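Local coordinates for universal stress protein (Burkholderia pseudomallei, PDB 4WNY) that belongs to the universal stress protein A family and probably takes part in the bacterial response to stress, its precise role being unestablished, at residues E105-A108 with R109-A113. Numbering follows the deposited sequence.
Sequences ERAA and REIGA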
loop_
_atom_site.group_PDB
_atom_site.type_symbol
_atom_site.label_atom_id
_atom_site.label_comp_id
_atom_site.label_asym_id
_atom_site.label_seq_id
_atom_site.Cartn_x
_atom_site.Cartn_y
_atom_site.Cartn_z
ATOM N N GLU A 105 10.210 9.260 5.566
ATOM C CA GLU A 105 10.847 8.069 6.116
ATOM C C GLU A 105 11.419 8.344 7.500
ATOM O O GLU A 105 11.357 7.491 8.387
ATOM C CB GLU A 105 11.951 7.569 5.183
ATOM C CG GLU A 105 11.433 6.972 3.892
ATOM C CD GLU A 105 12.542 6.469 2.993
ATOM O OE1 GLU A 105 13.688 6.948 3.135
ATOM O OE2 GLU A 105 12.269 5.591 2.148
ATOM N N ARG A 106 11.981 9.535 7.677
ATOM C CA ARG A 106 12.501 9.939 8.976
ATOM C C ARG A 106 11.363 10.080 9.978
ATOM O O ARG A 106 11.482 9.663 11.130
ATOM C CB ARG A 106 13.280 11.251 8.869
ATOM C CG ARG A 106 13.793 11.759 10.206
ATOM C CD ARG A 106 14.987 12.682 10.038
ATOM N NE ARG A 106 14.613 14.000 9.536
ATOM C CZ ARG A 106 14.268 15.022 10.313
ATOM N NH1 ARG A 106 13.949 16.189 9.774
ATOM N NH2 ARG A 106 14.241 14.876 11.632
ATOM N N ALA A 107 10.258 10.666 9.526
ATOM C CA ALA A 107 9.082 10.838 10.365
ATOM C C ALA A 107 8.522 9.486 10.785
ATOM O O ALA A 107 8.115 9.301 11.928
ATOM C CB ALA A 107 8.023 11.651 9.637
ATOM N N ALA A 108 8.514 8.539 9.851
ATOM C CA ALA A 108 8.025 7.192 10.123
ATOM C C ALA A 108 8.892 6.483 11.160
ATOM O O ALA A 108 8.382 5.777 12.030
ATOM C CB ALA A 108 7.969 6.384 8.840
ATOM N N ARG A 109 10.203 6.678 11.056
ATOM C CA ARG A 109 11.151 6.077 11.990
ATOM C C ARG A 109 10.978 6.622 13.403
ATOM O O ARG A 109 10.941 5.863 14.370
ATOM C CB ARG A 109 12.586 6.317 11.517
ATOM C CG ARG A 109 13.093 5.295 10.518
ATOM C CD ARG A 109 14.074 5.932 9.551
ATOM N NE ARG A 109 14.958 6.882 10.220
ATOM C CZ ARG A 109 15.745 7.743 9.585
ATOM N NH1 ARG A 109 15.758 7.779 8.259
ATOM N NH2 ARG A 109 16.515 8.574 10.273
ATOM N N GLU A 110 10.872 7.942 13.512
ATOM C CA GLU A 110 10.780 8.602 14.809
ATOM C C GLU A 110 9.416 8.403 15.467
ATOM O O GLU A 110 9.320 8.297 16.688
ATOM C CB GLU A 110 11.078 10.094 14.657
ATOM C CG GLU A 110 12.464 10.391 14.104
ATOM C CD GLU A 110 12.670 11.862 13.804
ATOM O OE1 GLU A 110 13.803 12.244 13.440
ATOM O OE2 GLU A 110 11.699 12.637 13.932
ATOM N N ILE A 111 8.364 8.357 14.657
ATOM C CA ILE A 111 7.015 8.146 15.171
ATOM C C ILE A 111 6.800 6.671 15.508
ATOM O O ILE A 111 6.087 6.329 16.454
ATOM C CB ILE A 111 5.950 8.627 14.158
ATOM C CG1 ILE A 111 5.958 10.156 14.072
ATOM C CG2 ILE A 111 4.562 8.134 14.538
ATOM C CD1 ILE A 111 5.142 10.707 12.922
ATOM N N GLY A 112 7.445 5.798 14.742
ATOM C CA GLY A 112 7.304 4.369 14.942
ATOM C C GLY A 112 6.249 3.794 14.021
ATOM O O GLY A 112 5.663 2.749 14.303
ATOM N N ALA A 113 6.006 4.488 12.912
ATOM C CA ALA A 113 5.022 4.047 11.935
ATOM C C ALA A 113 5.471 2.761 11.257
ATOM O O ALA A 113 6.647 2.590 10.938
ATOM C CB ALA A 113 4.775 5.135 10.900
#
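Arg106 and Glu110, one turn apart near the C-terminal end of helix 100-111, form a salt bridge in which Arg106 NH2 lies 3.2 Å from Glu110 OE1. The carboxylate oxygen sits near the edge of the guanidinium and is met on its syn side, with NH2 somewhat out of the carboxylate plane; the two planes are turned 70° apart, and the bond uses one oxygen rather than a two-point pairing. Arg106 reaches it because CG stands anti to the backbone N (chi1 177°) and the chain bends at chi3. Arg106 NH1 is committed elsewhere, to a salt bridge with Glu98.

Arg109 doubles back along the helix, its chain bent at chi2 and chi3. One face of its guanidinium lies over Arg106 CA, 3.9 Å from the plane, while Arg109 CD packs 3.3 Å from Glu105 O. Glu105 OE2 is hydrogen-bonded to His141 ND1.

Backbone bonds of the regular i to i+4 kind run from Arg109 N, Glu110 N and Ile111 N to the carbonyls of Glu105, Arg106 and Ala107. Gly112 N adds a fourth, to Ala108 O at 2.9 Å from above the carbonyl plane, and the same oxygen also takes Ala113 N, five residues on, at 2.8 Å and in the plane. Together with the positive phi of Gly112 (95°) and the approach of Ala108 CB to Ala113 CB (4.0 Å), this six-residue bond is consistent with a Schellman-type C-cap.

Ile111 CD1 reaches back over the Ala107 carbonyl and lies 4.5 Å from Ala107 CB. Ile111 and Ala113 also touch strand 8-13, at Ile8 and Leu10, which places this helix end against the parallel sheet just before strand 115-120. The contact thus joins a charged outer side, where Glu110 and Glu98 probably offset the charge of Arg106 beside nearby Arg103, to a helix terminus where the Ala108 carbonyl is gripped by two N-H groups as the chain turns toward the sheet.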